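Local atomic coordinates of N-acetyltransferase domain-containing protein (Deinococcus radiodurans, PDB entry 3S6F), a protein that binds coenzyme A and probably transfers acetyl groups to amines, as a member of the GNAT family of N-acetyltransferases. Residues P118-R122 / L123-R127. Sequence-based numbering, arbitrary orientation. Where two conformers were deposited one is given.
With COA (coenzyme A), chain B.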
# COMPACT_ATOMS: atom_id res chain seq x y z
N PRO A 118 -13.35 0.74 -15.02
CA PRO A 118 -14.64 1.38 -14.81
C PRO A 118 -15.30 1.09 -13.45
O PRO A 118 -15.94 1.97 -12.88
CB PRO A 118 -15.50 0.86 -15.99
CG PRO A 118 -14.52 0.47 -17.04
CD PRO A 118 -13.29 -0.01 -16.28
N PHE A 119 -15.08 -0.10 -12.91
CA PHE A 119 -15.58 -0.44 -11.59
C PHE A 119 -15.08 0.58 -10.55
O PHE A 119 -15.82 1.04 -9.70
CB PHE A 119 -15.15 -1.87 -11.24
CG PHE A 119 -15.35 -2.23 -9.80
CD1 PHE A 119 -16.57 -2.70 -9.36
CD2 PHE A 119 -14.34 -2.14 -8.87
CE1 PHE A 119 -16.79 -3.01 -8.02
CE2 PHE A 119 -14.60 -2.45 -7.55
CZ PHE A 119 -15.76 -2.89 -7.10
N TYR A 120 -13.79 0.88 -10.63
CA TYR A 120 -13.19 1.80 -9.69
C TYR A 120 -13.54 3.26 -9.98
O TYR A 120 -13.73 4.06 -9.06
CB TYR A 120 -11.67 1.61 -9.63
CG TYR A 120 -11.27 0.29 -9.04
CD1 TYR A 120 -11.47 0.04 -7.69
CD2 TYR A 120 -10.68 -0.71 -9.80
CE1 TYR A 120 -11.13 -1.18 -7.10
CE2 TYR A 120 -10.32 -1.94 -9.21
CZ TYR A 120 -10.54 -2.15 -7.87
OH TYR A 120 -10.15 -3.34 -7.28
N GLU A 121 -13.67 3.63 -11.25
CA GLU A 121 -14.07 5.00 -11.59
C GLU A 121 -15.47 5.28 -11.05
O GLU A 121 -15.73 6.40 -10.54
CB GLU A 121 -14.00 5.25 -13.08
CG GLU A 121 -12.54 5.34 -13.53
CD GLU A 121 -12.33 5.59 -15.01
OE1 GLU A 121 -13.18 5.12 -15.80
OE2 GLU A 121 -11.27 6.19 -15.35
N ARG A 122 -16.36 4.27 -11.08
CA ARG A 122 -17.71 4.53 -10.56
C ARG A 122 -17.75 4.73 -9.05
O ARG A 122 -18.68 5.37 -8.53
CB ARG A 122 -18.67 3.43 -11.00
CG ARG A 122 -19.01 3.51 -12.49
CD ARG A 122 -20.02 2.44 -12.95
NE ARG A 122 -19.59 1.80 -14.21
CZ ARG A 122 -19.16 0.55 -14.33
NH1 ARG A 122 -19.10 -0.29 -13.30
NH2 ARG A 122 -18.81 0.11 -15.53
N LEU A 123 -16.72 4.26 -8.35
CA LEU A 123 -16.57 4.52 -6.92
C LEU A 123 -15.91 5.89 -6.59
O LEU A 123 -15.70 6.24 -5.41
CB LEU A 123 -15.77 3.39 -6.27
CG LEU A 123 -16.44 2.03 -6.23
CD1 LEU A 123 -15.47 0.93 -5.98
CD2 LEU A 123 -17.49 2.07 -5.13
N GLY A 124 -15.53 6.63 -7.62
CA GLY A 124 -14.90 7.94 -7.47
C GLY A 124 -13.39 7.96 -7.56
O GLY A 124 -12.79 9.02 -7.38
N LEU A 125 -12.77 6.83 -7.83
CA LEU A 125 -11.31 6.79 -7.91
C LEU A 125 -10.86 7.35 -9.26
O LEU A 125 -11.57 7.23 -10.26
CB LEU A 125 -10.74 5.39 -7.68
CG LEU A 125 -10.81 4.88 -6.23
CD1 LEU A 125 -12.21 4.52 -5.77
CD2 LEU A 125 -9.86 3.69 -6.04
N LYS A 126 -9.69 7.97 -9.26
CA LYS A 126 -9.07 8.50 -10.45
C LYS A 126 -7.92 7.63 -10.88
O LYS A 126 -7.52 6.74 -10.14
CB LYS A 126 -8.68 9.97 -10.20
CG LYS A 126 -9.90 10.88 -9.90
CD LYS A 126 -11.04 10.80 -10.95
CE LYS A 126 -12.17 11.82 -10.63
NZ LYS A 126 -13.57 11.32 -10.93
N ARG A 127 -7.39 7.86 -12.06
CA ARG A 127 -6.48 6.96 -12.70
C ARG A 127 -5.10 7.59 -12.91
O ARG A 127 -5.00 8.70 -13.46
CB ARG A 127 -7.10 6.60 -14.05
CG ARG A 127 -6.51 5.47 -14.78
CD ARG A 127 -7.29 5.21 -16.12
NE ARG A 127 -6.73 4.06 -16.84
CZ ARG A 127 -7.25 3.54 -17.95
NH1 ARG A 127 -8.34 4.07 -18.49
NH2 ARG A 127 -6.67 2.49 -18.51
N1A COA B . -14.38 -6.75 -16.71
C2A COA B . -15.34 -5.80 -16.99
N3A COA B . -16.15 -5.27 -16.02
C4A COA B . -16.01 -5.73 -14.75
C5A COA B . -15.07 -6.71 -14.44
C6A COA B . -14.23 -7.21 -15.43
N6A COA B . -13.29 -8.13 -15.18
N7A COA B . -15.17 -6.97 -13.11
C8A COA B . -16.15 -6.18 -12.61
N9A COA B . -16.68 -5.41 -13.60
C1B COA B . -17.72 -4.39 -13.47
C2B COA B . -18.96 -4.73 -14.29
O2B COA B . -19.48 -3.50 -14.71
C3B COA B . -19.93 -5.35 -13.30
O3B COA B . -21.29 -5.24 -13.67
P3B COA B . -22.05 -6.48 -14.40
O7A COA B . -21.28 -6.75 -15.67
O8A COA B . -22.00 -7.67 -13.48
O9A COA B . -23.45 -5.98 -14.65
C4B COA B . -19.57 -4.55 -12.06
O4B COA B . -18.17 -4.32 -12.15
C5B COA B . -19.92 -5.25 -10.77
O5B COA B . -19.88 -4.31 -9.71
P1A COA B . -20.35 -4.81 -8.25
O1A COA B . -20.32 -3.60 -7.39
O2A COA B . -21.62 -5.61 -8.30
O3A COA B . -19.10 -5.71 -7.84
P2A COA B . -18.98 -7.31 -7.78
O4A COA B . -19.45 -7.90 -9.06
O5A COA B . -19.61 -7.77 -6.52
O6A COA B . -17.40 -7.42 -7.61
CBP COA B . -15.18 -7.49 -8.50
CCP COA B . -16.52 -6.77 -8.52
CDP COA B . -14.62 -7.47 -7.06
CEP COA B . -14.19 -6.75 -9.43
CAP COA B . -15.45 -8.93 -8.99
OAP COA B . -15.72 -8.94 -10.38
C9P COA B . -14.26 -9.82 -8.72
O9P COA B . -14.12 -10.42 -7.55
N8P COA B . -13.38 -10.05 -9.68
C7P COA B . -12.21 -10.91 -9.47
C6P COA B . -11.10 -10.25 -8.65
C5P COA B . -10.82 -8.86 -9.14
O5P COA B . -10.68 -8.66 -10.35
N4P COA B . -10.73 -7.91 -8.19
C3P COA B . -10.24 -6.58 -8.45
C2P COA B . -8.83 -6.48 -7.87
S1P COA B . -7.60 -7.46 -8.79
O HOH W 1 -13.92 8.51 -10.83
O HOH W 2 -10.06 6.12 -17.63
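A Schellman motif ends helix 117-122 beside the coenzyme A pocket and turns the chain into strand 126-134. Gly124 N donates to Glu121 O (2.9 Å) from above the carbonyl plane, and Leu125 N reaches back to Tyr120 O (3.2 Å), tilted 30° from the Tyr120 carbonyl plane. Gly124 has a phi of 98°, where a CB would jam against the preceding carbonyl oxygen, so glycine suits the turn. Four residues on from Phe119, Leu123 lays CD1 obliquely against the Phe119 ring, 3.8 Å from CE2, in an off-centre CH-pi contact. With CG anti to the backbone N (chi1 168°), the Phe119 ring lies between this methyl and the cofactor; its CE1 is 3.6 Å from O3A of the pyrophosphate. Cut back to an alanine, Phe119 would probably leave Leu123 CD1 without its aromatic partner and open a gap beside the pyrophosphate. The neighbouring Tyr120 ring takes Phe119 CD2 over the centre of one face, and its OH lies 3.4 Å from COA C3P. On the solvent side, a water donates to both Glu121 O and Leu125 O and accepts from Lys126 NZ, tying helix, turn and strand together. A second water links Glu121 OE2 to Arg127 NH1, while Arg127 NH2 bonds to Asn129 of the second subunit. A short Phe-Tyr helix stopped by a glycine beside the cofactor is a familiar feature of the GNAT fold.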